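Local atomic coordinates of LacI family sugar-binding transcriptional regulator (Enterococcus faecalis V583, PDB entry 4RK0), a protein that probably regulates transcription as a LacI-type DNA-binding repressor that responds to a sugar, and here binds ribose in the cleft of its sensor domain. Residues A[17-22]-A[184-189]; A[168-173]-A[191-196]; A[11-16]-A[41-46]; A[105-110]-A[260-265]. All coordinates share one frame; numbering follows the deposited sequence.

Contact 1 of 4, residues A[17-22]-A[184-189]. With RIB (alpha-D-ribofuranose), chain E.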
loop_
_atom_site.group_PDB
_atom_site.type_symbol
_atom_site.label_atom_id
_atom_site.label_comp_id
_atom_site.label_asym_id
_atom_site.label_seq_id
_atom_site.Cartn_x
_atom_site.Cartn_y
_atom_site.Cartn_z
ATOM N N ILE A 17 1.142 -0.021 7.059
ATOM C CA ILE A 17 0.366 0.544 5.959
ATOM C C ILE A 17 0.913 0.151 4.588
ATOM O O ILE A 17 0.365 0.530 3.559
ATOM C CB ILE A 17 0.284 2.079 6.053
ATOM C CG1 ILE A 17 1.673 2.719 6.209
ATOM C CG2 ILE A 17 -0.609 2.451 7.227
ATOM C CD1 ILE A 17 1.711 4.185 5.833
ATOM N N THR A 18 1.975 -0.617 4.582
ATOM C CA THR A 18 2.582 -1.037 3.327
ATOM C C THR A 18 1.900 -2.274 2.771
ATOM O O THR A 18 1.954 -2.515 1.565
ATOM C CB THR A 18 4.058 -1.358 3.503
ATOM O OG1 THR A 18 4.214 -2.255 4.598
ATOM C CG2 THR A 18 4.841 -0.102 3.778
ATOM N N ASN A 19 1.257 -3.058 3.641
ATOM C CA ASN A 19 0.519 -4.215 3.192
ATOM C C ASN A 19 -0.764 -3.649 2.575
ATOM O O ASN A 19 -1.520 -2.935 3.251
ATOM C CB ASN A 19 0.196 -5.104 4.374
ATOM C CG ASN A 19 -0.636 -6.300 4.008
ATOM O OD1 ASN A 19 -1.246 -6.390 2.950
ATOM N ND2 ASN A 19 -0.681 -7.236 4.924
ATOM N N PRO A 20 -0.989 -3.901 1.289
ATOM C CA PRO A 20 -2.221 -3.369 0.653
ATOM C C PRO A 20 -3.494 -3.701 1.451
ATOM O O PRO A 20 -4.468 -2.964 1.362
ATOM C CB PRO A 20 -2.265 -4.054 -0.720
ATOM C CG PRO A 20 -0.970 -4.727 -0.897
ATOM C CD PRO A 20 -0.200 -4.757 0.386
ATOM N N PHE A 21 -3.497 -4.812 2.198
ATOM C CA PHE A 21 -4.631 -5.123 3.069
ATOM C C PHE A 21 -4.954 -3.980 4.012
ATOM O O PHE A 21 -6.126 -3.572 4.114
ATOM C CB PHE A 21 -4.407 -6.412 3.860
ATOM C CG PHE A 21 -5.535 -6.741 4.785
ATOM C CD1 PHE A 21 -6.649 -7.375 4.304
ATOM C CD2 PHE A 21 -5.499 -6.360 6.108
ATOM C CE1 PHE A 21 -7.722 -7.669 5.129
ATOM C CE2 PHE A 21 -6.578 -6.617 6.934
ATOM C CZ PHE A 21 -7.697 -7.297 6.431
ATOM N N PHE A 22 -3.961 -3.472 4.734
ATOM C CA PHE A 22 -4.230 -2.443 5.750
ATOM C C PHE A 22 -4.424 -1.089 5.122
ATOM O O PHE A 22 -5.144 -0.269 5.646
ATOM C CB PHE A 22 -3.142 -2.384 6.788
ATOM C CG PHE A 22 -3.099 -3.606 7.646
ATOM C CD1 PHE A 22 -4.157 -3.919 8.472
ATOM C CD2 PHE A 22 -2.059 -4.494 7.543
ATOM C CE1 PHE A 22 -4.128 -5.066 9.213
ATOM C CE2 PHE A 22 -2.009 -5.610 8.295
ATOM C CZ PHE A 22 -3.056 -5.909 9.137
ATOM N N ALA A 184 -0.369 -20.168 1.469
ATOM C CA ALA A 184 0.299 -19.015 1.997
ATOM C C ALA A 184 -0.702 -18.250 2.838
ATOM O O ALA A 184 -1.779 -17.913 2.354
ATOM C CB ALA A 184 0.824 -18.137 0.883
ATOM N N ILE A 185 -0.351 -17.962 4.090
ATOM C CA ILE A 185 -1.351 -17.458 5.030
ATOM C C ILE A 185 -1.726 -16.014 4.762
ATOM O O ILE A 185 -2.712 -15.524 5.298
ATOM C CB ILE A 185 -0.928 -17.714 6.494
ATOM C CG1 ILE A 185 -2.088 -18.239 7.311
ATOM C CG2 ILE A 185 -0.352 -16.478 7.110
ATOM C CD1 ILE A 185 -2.391 -19.672 7.037
ATOM N N ASN A 186 -0.958 -15.325 3.921
ATOM C CA ASN A 186 -1.459 -14.103 3.304
ATOM C C ASN A 186 -0.881 -13.932 1.898
ATOM O O ASN A 186 0.059 -14.654 1.512
ATOM C CB ASN A 186 -1.314 -12.855 4.166
ATOM C CG ASN A 186 0.074 -12.260 4.164
ATOM O OD1 ASN A 186 1.067 -12.917 3.851
ATOM N ND2 ASN A 186 0.146 -10.997 4.558
ATOM N N ASP A 187 -1.462 -13.003 1.144
ATOM C CA ASP A 187 -1.060 -12.793 -0.259
ATOM C C ASP A 187 0.391 -12.288 -0.336
ATOM O O ASP A 187 1.128 -12.667 -1.243
ATOM C CB ASP A 187 -2.013 -11.859 -1.000
ATOM C CG ASP A 187 -3.401 -12.494 -1.279
ATOM O OD1 ASP A 187 -3.523 -13.722 -1.306
ATOM O OD2 ASP A 187 -4.348 -11.734 -1.482
ATOM N N GLU A 188 0.813 -11.459 0.595
ATOM C CA GLU A 188 2.211 -10.996 0.599
ATOM C C GLU A 188 3.206 -12.162 0.716
ATOM O O GLU A 188 4.189 -12.221 -0.025
ATOM C CB GLU A 188 2.439 -9.978 1.726
ATOM C CG GLU A 188 1.731 -8.656 1.496
ATOM C CD GLU A 188 2.489 -7.458 2.055
ATOM O OE1 GLU A 188 3.005 -7.530 3.188
ATOM O OE2 GLU A 188 2.567 -6.422 1.368
ATOM N N ILE A 189 2.956 -13.113 1.613
ATOM C CA ILE A 189 3.775 -14.331 1.621
ATOM C C ILE A 189 3.782 -15.036 0.262
ATOM O O ILE A 189 4.831 -15.524 -0.185
ATOM C CB ILE A 189 3.314 -15.325 2.689
ATOM C CG1 ILE A 189 3.661 -14.743 4.052
ATOM C CG2 ILE A 189 3.979 -16.679 2.506
ATOM C CD1 ILE A 189 3.226 -15.583 5.248
HETATM O O5 RIB E . -2.462 -9.684 4.872
HETATM C C5 RIB E . -2.268 -9.072 6.138
HETATM C C4 RIB E . -2.802 -10.031 7.111
HETATM O O4 RIB E . -2.575 -9.659 8.496
HETATM C C3 RIB E . -4.242 -9.972 6.640
HETATM O O3 RIB E . -4.485 -11.313 6.211
HETATM C C2 RIB E . -4.935 -9.443 7.899
HETATM O O2 RIB E . -6.080 -10.193 8.220
HETATM C C1 RIB E . -3.873 -9.323 9.005
HETATM O O1 RIB E . -4.268 -9.968 10.204
HETATM O O HOH W 1 3.761 -5.049 5.146
HETATM O O HOH W 2 -1.632 -9.395 1.890
#
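Two chain segments from opposite sides of the ribose pocket meet without one direct hydrogen bond between them; the sugar and two waters make the polar links. Each contributes an asparagine just ahead of a helix. N19 has CG anti to its backbone N (chi1 177°), and its OD1 accepts from F21 N at 2.9 Å, the N-H lying above the carbonyl plane. N186 caps helix 187-199 likewise, OD1 accepting from I189 N. Its ND2 donates to RIB O5 at 2.9 Å, nearly straight at 166°. The E188 chain, bent at chi2, brings its carboxylate flat against the N19 amide, planes 6° apart and N19 CG 3.9 Å from E188 CD, while E188 OE2 sits 3.4 Å from P20 CD. One water joins T18 OG1 to E188 OE1; another joins N19 OD1 to RIB O5, with a weak link to E188 N. F21 lays one ring face over the sugar, CE2 3.4 Å from RIB C2, and F22 CZ comes 3.5 Å from RIB C1 at an oblique angle. D94, D214 and R143 are among the residues completing the pocket. Each capping bond sets the rotation of its amide, leaving N186 ND2 to donate to ribose.

Contact 2 of 4, residues A[168-173]-A[191-196]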
loop_
_atom_site.group_PDB
_atom_site.type_symbol
_atom_site.label_atom_id
_atom_site.label_comp_id
_atom_site.label_asym_id
_atom_site.label_seq_id
_atom_site.Cartn_x
_atom_site.Cartn_y
_atom_site.Cartn_z
ATOM N N TYR A 168 9.600 -15.286 0.419
ATOM C CA TYR A 168 10.839 -15.478 -0.351
ATOM C C TYR A 168 11.834 -16.340 0.390
ATOM O O TYR A 168 12.406 -17.267 -0.176
ATOM C CB TYR A 168 11.437 -14.104 -0.668
ATOM C CG TYR A 168 12.740 -14.111 -1.464
ATOM C CD1 TYR A 168 12.772 -14.582 -2.752
ATOM C CD2 TYR A 168 13.919 -13.598 -0.919
ATOM C CE1 TYR A 168 13.955 -14.575 -3.491
ATOM C CE2 TYR A 168 15.111 -13.590 -1.638
ATOM C CZ TYR A 168 15.121 -14.071 -2.926
ATOM O OH TYR A 168 16.287 -14.049 -3.657
ATOM N N GLN A 169 12.043 -16.035 1.671
ATOM C CA GLN A 169 13.007 -16.764 2.486
ATOM C C GLN A 169 12.551 -18.160 2.855
ATOM O O GLN A 169 13.366 -18.947 3.293
ATOM C CB GLN A 169 13.294 -16.001 3.760
ATOM C CG GLN A 169 14.151 -14.784 3.531
ATOM C CD GLN A 169 14.275 -13.940 4.783
ATOM O OE1 GLN A 169 13.587 -14.165 5.788
ATOM N NE2 GLN A 169 15.133 -12.945 4.721
ATOM N N ALA A 170 11.256 -18.470 2.692
ATOM C CA ALA A 170 10.766 -19.862 2.894
ATOM C C ALA A 170 11.068 -20.815 1.725
ATOM O O ALA A 170 10.943 -22.045 1.845
ATOM C CB ALA A 170 9.260 -19.865 3.180
ATOM N N VAL A 171 11.427 -20.273 0.566
ATOM C CA VAL A 171 11.487 -21.102 -0.619
ATOM C C VAL A 171 12.558 -22.199 -0.540
ATOM O O VAL A 171 12.296 -23.346 -0.920
ATOM C CB VAL A 171 11.550 -20.264 -1.913
ATOM C CG1 VAL A 171 11.816 -21.163 -3.113
ATOM C CG2 VAL A 171 10.255 -19.474 -2.100
ATOM N N PRO A 172 13.733 -21.882 0.007
ATOM C CA PRO A 172 14.743 -22.960 0.121
ATOM C C PRO A 172 14.266 -24.176 0.926
ATOM O O PRO A 172 14.496 -25.316 0.525
ATOM C CB PRO A 172 15.942 -22.244 0.785
ATOM C CG PRO A 172 15.800 -20.816 0.358
ATOM C CD PRO A 172 14.318 -20.542 0.200
ATOM N N GLU A 173 13.570 -23.949 2.036
ATOM C CA GLU A 173 13.078 -25.066 2.816
ATOM C C GLU A 173 12.000 -25.836 2.042
ATOM O O GLU A 173 11.985 -27.065 2.017
ATOM C CB GLU A 173 12.585 -24.601 4.187
ATOM C CG GLU A 173 13.561 -24.851 5.329
ATOM C CD GLU A 173 13.393 -26.233 5.942
ATOM O OE1 GLU A 173 12.250 -26.570 6.336
ATOM O OE2 GLU A 173 14.397 -26.977 6.029
ATOM N N PHE A 191 3.290 -13.802 -2.694
ATOM C CA PHE A 191 4.125 -13.063 -3.663
ATOM C C PHE A 191 5.601 -13.372 -3.466
ATOM O O PHE A 191 6.384 -13.485 -4.446
ATOM C CB PHE A 191 3.877 -11.553 -3.639
ATOM C CG PHE A 191 2.449 -11.158 -3.880
ATOM C CD1 PHE A 191 1.592 -11.951 -4.654
ATOM C CD2 PHE A 191 1.952 -9.998 -3.308
ATOM C CE1 PHE A 191 0.267 -11.596 -4.851
ATOM C CE2 PHE A 191 0.631 -9.648 -3.494
ATOM C CZ PHE A 191 -0.208 -10.450 -4.268
ATOM N N GLY A 192 5.995 -13.577 -2.227
ATOM C CA GLY A 192 7.383 -13.920 -1.908
ATOM C C GLY A 192 7.763 -15.270 -2.446
ATOM O O GLY A 192 8.832 -15.438 -3.017
ATOM N N LEU A 193 6.874 -16.235 -2.238
ATOM C CA LEU A 193 6.967 -17.560 -2.855
ATOM C C LEU A 193 7.143 -17.520 -4.349
ATOM O O LEU A 193 8.058 -18.189 -4.893
ATOM C CB LEU A 193 5.748 -18.419 -2.490
ATOM C CG LEU A 193 5.541 -18.687 -0.988
ATOM C CD1 LEU A 193 4.247 -19.454 -0.753
ATOM C CD2 LEU A 193 6.690 -19.464 -0.432
ATOM N N TYR A 194 6.281 -16.770 -5.013
ATOM C CA TYR A 194 6.389 -16.581 -6.473
ATOM C C TYR A 194 7.818 -16.183 -6.867
ATOM O O TYR A 194 8.404 -16.785 -7.759
ATOM C CB TYR A 194 5.447 -15.496 -6.979
ATOM C CG TYR A 194 4.044 -15.921 -7.366
ATOM C CD1 TYR A 194 3.290 -16.784 -6.565
ATOM C CD2 TYR A 194 3.435 -15.386 -8.500
ATOM C CE1 TYR A 194 2.001 -17.165 -6.929
ATOM C CE2 TYR A 194 2.149 -15.738 -8.868
ATOM C CZ TYR A 194 1.420 -16.630 -8.078
ATOM O OH TYR A 194 0.138 -16.944 -8.503
ATOM N N ARG A 195 8.358 -15.155 -6.220
ATOM C CA ARG A 195 9.689 -14.670 -6.543
ATOM C C ARG A 195 10.757 -15.738 -6.275
ATOM O O ARG A 195 11.630 -15.950 -7.092
ATOM C CB ARG A 195 9.994 -13.397 -5.750
ATOM C CG ARG A 195 11.394 -12.869 -5.913
ATOM C CD ARG A 195 11.697 -11.732 -4.949
ATOM N NE ARG A 195 13.114 -11.338 -4.966
ATOM C CZ ARG A 195 13.715 -10.587 -4.035
ATOM N NH1 ARG A 195 13.049 -10.141 -2.967
ATOM N NH2 ARG A 195 15.010 -10.295 -4.149
ATOM N N GLY A 196 10.699 -16.411 -5.140
ATOM C CA GLY A 196 11.727 -17.374 -4.825
ATOM C C GLY A 196 11.659 -18.580 -5.733
ATOM O O GLY A 196 12.703 -19.119 -6.181
#
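R195 spreads its guanidinium over one face of the Y168 ring: the planes are 10° apart and R195 CZ stands 4.0 Å from the ring centroid, a stacked cation-pi pair. The arginine chain is extended from CG to NE with CG anti to the backbone N, so its CG and CD methylenes also run along the CD1-CE1 side of the ring. Y168 CG is likewise anti to its backbone N, and the edge of the ring faces G196 N. The axes of segments 168-173 and 191-196 cross at -56°, 7.5 Å apart at their closest. G192 and G196, one turn apart and lacking side chains, open the surface for this approach; Y168 CA lies 3.3 Å from G192 O in a CA-H...O contact. V171 packs beside G196 and L193, its CG1 3.7 Å from G196 C and its CG2 3.9 Å from L193 CD2. L193 goes on to pack against strands 181-184 and 209-211. At the polar rim Y168 OH is hydrogen-bonded to E199, and R195 NH1 has a weak hydrogen bond to Y221 of the second subunit. E199 makes a long, weak ion pair with R195, whose positive charge would favour its place over the ring.

Contact 3 of 4, residues A[11-16]-A[41-46]. Unlike the reference sequence in segment 41-46: I41 (reference Met).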
loop_
_atom_site.group_PDB
_atom_site.type_symbol
_atom_site.label_atom_id
_atom_site.label_comp_id
_atom_site.label_asym_id
_atom_site.label_seq_id
_atom_site.Cartn_x
_atom_site.Cartn_y
_atom_site.Cartn_z
ATOM N N GLY A 11 -8.457 7.726 16.489
ATOM C CA GLY A 11 -7.120 7.098 16.364
ATOM C C GLY A 11 -7.190 5.712 15.761
ATOM O O GLY A 11 -8.020 4.936 16.154
ATOM N N VAL A 12 -6.346 5.417 14.767
ATOM C CA VAL A 12 -6.398 4.140 14.094
ATOM C C VAL A 12 -5.037 3.486 14.190
ATOM O O VAL A 12 -4.062 4.062 13.733
ATOM C CB VAL A 12 -6.728 4.316 12.608
ATOM C CG1 VAL A 12 -6.706 2.944 11.927
ATOM C CG2 VAL A 12 -8.093 4.996 12.465
ATOM N N ILE A 13 -4.998 2.324 14.837
ATOM C CA ILE A 13 -3.778 1.614 15.127
ATOM C C ILE A 13 -3.760 0.333 14.309
ATOM O O ILE A 13 -4.525 -0.595 14.555
ATOM C CB ILE A 13 -3.683 1.210 16.630
ATOM C CG1 ILE A 13 -4.069 2.361 17.560
ATOM C CG2 ILE A 13 -2.313 0.630 16.933
ATOM C CD1 ILE A 13 -3.259 3.613 17.423
ATOM N N VAL A 14 -2.873 0.276 13.318
ATOM C CA VAL A 14 -2.749 -0.928 12.498
ATOM C C VAL A 14 -1.293 -1.417 12.514
ATOM O O VAL A 14 -0.406 -0.646 12.847
ATOM C CB VAL A 14 -3.176 -0.656 11.045
ATOM C CG1 VAL A 14 -4.651 -0.301 11.012
ATOM C CG2 VAL A 14 -2.358 0.460 10.462
ATOM N N PRO A 15 -1.065 -2.676 12.140
ATOM C CA PRO A 15 0.271 -3.240 12.121
ATOM C C PRO A 15 1.206 -2.535 11.166
ATOM O O PRO A 15 2.365 -2.356 11.504
ATOM C CB PRO A 15 0.034 -4.692 11.698
ATOM C CG PRO A 15 -1.348 -4.998 12.163
ATOM C CD PRO A 15 -2.099 -3.709 11.947
ATOM N N ASP A 16 0.712 -2.171 9.980
ATOM C CA ASP A 16 1.503 -1.477 8.980
ATOM C C ASP A 16 0.585 -0.849 7.934
ATOM O O ASP A 16 -0.610 -1.113 7.920
ATOM C CB ASP A 16 2.522 -2.407 8.331
ATOM C CG ASP A 16 1.887 -3.392 7.385
ATOM O OD1 ASP A 16 1.169 -2.954 6.452
ATOM O OD2 ASP A 16 2.080 -4.597 7.583
ATOM N N ILE A 41 -6.370 9.833 12.934
ATOM C CA ILE A 41 -5.015 9.858 13.497
ATOM C C ILE A 41 -4.378 8.515 13.179
ATOM O O ILE A 41 -4.871 7.493 13.604
ATOM C CB ILE A 41 -5.061 10.027 15.039
ATOM C CG1 ILE A 41 -5.784 11.315 15.433
ATOM C CG2 ILE A 41 -3.657 9.961 15.635
ATOM C CD1 ILE A 41 -5.282 12.568 14.762
ATOM N N LEU A 42 -3.286 8.521 12.423
ATOM C CA LEU A 42 -2.748 7.270 11.942
ATOM C C LEU A 42 -1.575 6.827 12.786
ATOM O O LEU A 42 -0.603 7.561 12.948
ATOM C CB LEU A 42 -2.302 7.399 10.493
ATOM C CG LEU A 42 -1.720 6.099 9.940
ATOM C CD1 LEU A 42 -2.783 5.047 9.734
ATOM C CD2 LEU A 42 -0.992 6.416 8.651
ATOM N N CYS A 43 -1.652 5.589 13.240
ATOM C CA CYS A 43 -0.582 4.980 13.994
ATOM C C CYS A 43 -0.324 3.567 13.474
ATOM O O CYS A 43 -0.999 2.617 13.835
ATOM C CB CYS A 43 -0.967 4.906 15.455
ATOM S SG CYS A 43 0.296 4.123 16.536
ATOM N N ASN A 44 0.682 3.423 12.631
ATOM C CA ASN A 44 1.059 2.085 12.225
ATOM C C ASN A 44 2.225 1.641 13.076
ATOM O O ASN A 44 3.246 2.336 13.204
ATOM C CB ASN A 44 1.364 1.974 10.726
ATOM C CG ASN A 44 2.162 3.127 10.213
ATOM O OD1 ASN A 44 1.680 4.263 10.213
ATOM N ND2 ASN A 44 3.384 2.856 9.760
ATOM N N ALA A 45 2.053 0.469 13.661
ATOM C CA ALA A 45 2.931 0.019 14.720
ATOM C C ALA A 45 4.356 -0.259 14.239
ATOM O O ALA A 45 5.312 -0.088 15.002
ATOM C CB ALA A 45 2.337 -1.211 15.369
ATOM N N ASP A 46 4.507 -0.653 12.973
ATOM C CA ASP A 46 5.827 -1.005 12.420
ATOM C C ASP A 46 6.818 0.161 12.465
ATOM O O ASP A 46 8.032 -0.061 12.556
ATOM C CB ASP A 46 5.709 -1.533 10.977
ATOM C CG ASP A 46 5.332 -0.443 9.991
ATOM O OD1 ASP A 46 4.277 0.183 10.175
ATOM O OD2 ASP A 46 6.086 -0.193 9.038
#
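The N44 amide takes D46 at its edge: ND2 donates to D46 OD1 at 2.8 Å, the acceptor lying in the amide plane and using its syn lone pair. I17 CG1 lies over one face of the amide, 3.9 Å from N44 ND2. N44 CG occupies the crowded position between backbone N and carbonyl carbon (chi1 42°). Strands 9-14 and 39-44 run parallel, connected through helix 20-35 as a beta-alpha-beta crossover. Backbone bonds pass back and forth: V12 N to I41 O, C43 N to V12 O, V14 N to C43 O, and A45 N to V14 O. Past the strand ends D46 N reaches P15 O at 3.1 Å. On the face of I13 and C43, covered by helix 54-59, I13 CD1 presses on C43 CB at 3.3 Å, tighter than usual. V12 and L42 face the other way, onto helix 20-35. Strand 39-44 pairs antiparallel at I41 (reference Met) with a strand of the second subunit, so the sheet runs on across the interface. N44 ND2 is hydrogen-bonded to E30 and D46 OD2 salt-bridged to R27, both of the second subunit, so the D46 carboxylate, probably ionised, ties the strand end to the dimer.

Contact 4 of 4, residues A[105-110]-A[260-265]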
loop_
_atom_site.group_PDB
_atom_site.type_symbol
_atom_site.label_atom_id
_atom_site.label_comp_id
_atom_site.label_asym_id
_atom_site.label_seq_id
_atom_site.Cartn_x
_atom_site.Cartn_y
_atom_site.Cartn_z
ATOM N N VAL A 105 -15.135 -6.262 14.970
ATOM C CA VAL A 105 -15.585 -6.775 13.666
ATOM C C VAL A 105 -14.550 -7.767 13.164
ATOM O O VAL A 105 -13.420 -7.375 12.925
ATOM C CB VAL A 105 -15.716 -5.655 12.639
ATOM C CG1 VAL A 105 -16.442 -6.201 11.409
ATOM C CG2 VAL A 105 -16.470 -4.478 13.245
ATOM N N LEU A 106 -14.936 -9.033 13.041
ATOM C CA LEU A 106 -14.051 -10.081 12.588
ATOM C C LEU A 106 -14.365 -10.430 11.143
ATOM O O LEU A 106 -15.406 -10.036 10.607
ATOM C CB LEU A 106 -14.243 -11.320 13.453
ATOM C CG LEU A 106 -13.696 -11.172 14.894
ATOM C CD1 LEU A 106 -14.614 -10.329 15.764
ATOM C CD2 LEU A 106 -13.443 -12.540 15.502
ATOM N N THR A 107 -13.460 -11.155 10.493
ATOM C CA THR A 107 -13.823 -11.848 9.300
ATOM C C THR A 107 -13.636 -13.320 9.596
ATOM O O THR A 107 -12.986 -13.699 10.592
ATOM C CB THR A 107 -13.019 -11.401 8.071
ATOM O OG1 THR A 107 -11.665 -11.824 8.222
ATOM C CG2 THR A 107 -13.063 -9.911 7.912
ATOM N N ASP A 108 -14.202 -14.162 8.746
ATOM C CA ASP A 108 -14.302 -15.555 9.087
ATOM C C ASP A 108 -13.054 -16.370 8.733
ATOM O O ASP A 108 -13.069 -17.153 7.806
ATOM C CB ASP A 108 -15.538 -16.168 8.441
ATOM C CG ASP A 108 -15.955 -17.477 9.116
ATOM O OD1 ASP A 108 -15.130 -18.145 9.814
ATOM O OD2 ASP A 108 -17.126 -17.839 8.934
ATOM N N ASP A 109 -12.006 -16.208 9.532
ATOM C CA ASP A 109 -10.702 -16.819 9.269
ATOM C C ASP A 109 -10.760 -18.328 9.246
ATOM O O ASP A 109 -10.117 -18.997 8.437
ATOM C CB ASP A 109 -9.683 -16.349 10.323
ATOM C CG ASP A 109 -9.423 -14.860 10.244
ATOM O OD1 ASP A 109 -8.748 -14.407 9.294
ATOM O OD2 ASP A 109 -9.921 -14.139 11.105
ATOM N N TYR A 110 -11.542 -18.879 10.167
ATOM C CA TYR A 110 -11.698 -20.304 10.240
ATOM C C TYR A 110 -12.285 -20.892 8.980
ATOM O O TYR A 110 -11.795 -21.882 8.456
ATOM C CB TYR A 110 -12.606 -20.628 11.442
ATOM C CG TYR A 110 -12.688 -22.105 11.770
ATOM C CD1 TYR A 110 -11.746 -22.705 12.605
ATOM C CD2 TYR A 110 -13.731 -22.883 11.309
ATOM C CE1 TYR A 110 -11.840 -24.059 12.959
ATOM C CE2 TYR A 110 -13.824 -24.234 11.638
ATOM C CZ TYR A 110 -12.875 -24.815 12.459
ATOM O OH TYR A 110 -12.964 -26.152 12.789
ATOM N N LEU A 260 -17.766 -10.882 9.307
ATOM C CA LEU A 260 -18.008 -10.786 7.868
ATOM C C LEU A 260 -17.495 -12.044 7.170
ATOM O O LEU A 260 -16.427 -12.609 7.564
ATOM C CB LEU A 260 -17.352 -9.519 7.289
ATOM C CG LEU A 260 -17.733 -8.167 7.903
ATOM C CD1 LEU A 260 -17.090 -7.034 7.121
ATOM C CD2 LEU A 260 -19.231 -7.950 7.959
ATOM N N PRO A 261 -18.217 -12.500 6.134
ATOM C CA PRO A 261 -17.880 -13.721 5.432
ATOM C C PRO A 261 -16.691 -13.570 4.463
ATOM O O PRO A 261 -16.303 -12.472 4.133
ATOM C CB PRO A 261 -19.159 -14.022 4.646
ATOM C CG PRO A 261 -19.636 -12.667 4.276
ATOM C CD PRO A 261 -19.379 -11.827 5.504
ATOM N N VAL A 262 -16.112 -14.696 4.098
ATOM C CA VAL A 262 -15.021 -14.752 3.111
ATOM C C VAL A 262 -15.415 -15.724 1.995
ATOM O O VAL A 262 -16.327 -16.535 2.173
ATOM C CB VAL A 262 -13.673 -15.180 3.769
ATOM C CG1 VAL A 262 -13.288 -14.205 4.860
ATOM C CG2 VAL A 262 -13.689 -16.600 4.292
ATOM N N GLN A 263 -14.727 -15.677 0.853
ATOM C CA GLN A 263 -14.959 -16.667 -0.223
ATOM C C GLN A 263 -13.696 -16.946 -1.017
ATOM O O GLN A 263 -12.770 -16.102 -1.060
ATOM C CB GLN A 263 -16.030 -16.146 -1.164
ATOM C CG GLN A 263 -15.571 -14.965 -1.961
ATOM C CD GLN A 263 -16.703 -14.351 -2.750
ATOM O OE1 GLN A 263 -17.517 -15.060 -3.336
ATOM N NE2 GLN A 263 -16.762 -13.028 -2.768
ATOM N N LEU A 264 -13.658 -18.127 -1.605
ATOM C CA LEU A 264 -12.595 -18.545 -2.509
ATOM C C LEU A 264 -12.709 -17.820 -3.842
ATOM O O LEU A 264 -13.793 -17.714 -4.408
ATOM C CB LEU A 264 -12.697 -20.030 -2.761
ATOM C CG LEU A 264 -11.741 -20.637 -3.770
ATOM C CD1 LEU A 264 -10.314 -20.484 -3.296
ATOM C CD2 LEU A 264 -12.094 -22.110 -3.987
ATOM N N ILE A 265 -11.589 -17.314 -4.314
ATOM C CA ILE A 265 -11.470 -16.709 -5.646
ATOM C C ILE A 265 -10.529 -17.554 -6.412
ATOM O O ILE A 265 -9.344 -17.533 -6.137
ATOM C CB ILE A 265 -10.880 -15.296 -5.607
ATOM C CG1 ILE A 265 -11.670 -14.402 -4.652
ATOM C CG2 ILE A 265 -10.906 -14.678 -7.017
ATOM C CD1 ILE A 265 -13.114 -14.182 -5.031
#
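The two-lobed periplasmic-binding-protein-like fold passes between its lobes here: strand 103-107 of the seven-stranded mixed sheet leads into helix 109-122, beside strand 257-265. T107 and L260 form a parallel bridge, CA atoms 4.5 Å apart. L260 N donates to L106 O at 2.8 Å, almost straight at 170° though from above the carbonyl plane. The return bond, D108 N to L260 O at 3.0 Å, is weak and bent to 126°, and T107 CA adds a CA-H...O contact to the same oxygen at 3.2 Å. The register ends there because segment 105-110 turns away: D108 is the centre of an inverse gamma turn, with D109 N bonded to T107 O, and it is also the N-cap of the helix, its OD1 accepting from R111 N. V105 CG1 packs on L260 CG at 4.2 Å, and V105 touches L236 and T240 of helix 233-249. T107 OG1 is hydrogen-bonded to Q231, and D109 OD1 forms a salt bridge with R143; both partners bind ribose, making T107 and D109 second-shell residues. V262 has CG2 in the crowded position between backbone N and carbonyl carbon (chi1 -59° for CG1), which sets CG2 3.6 Å from D108 O.

Contacts 1, 2 and 3 are buried and contact 4 partly so; none is a purely surface patch. Contacts 3 and 4 belong to one sheet, on opposite sides of the chain's centre, and rest on backbone hydrogen bonds: a full parallel ladder in contact 3, a single bridge in contact 4. Contacts 1 and 2 share helix 187-199. The N-cap residue N186 just before it donates to ribose in contact 1, whereas further along the helix offers glycines, leucine and arginine for helix packing in contact 2. Contact 1 also touches contact 3, where F22 meets P15 and D16. The second subunit reaches contacts 1, 2 and 3, but not contact 4.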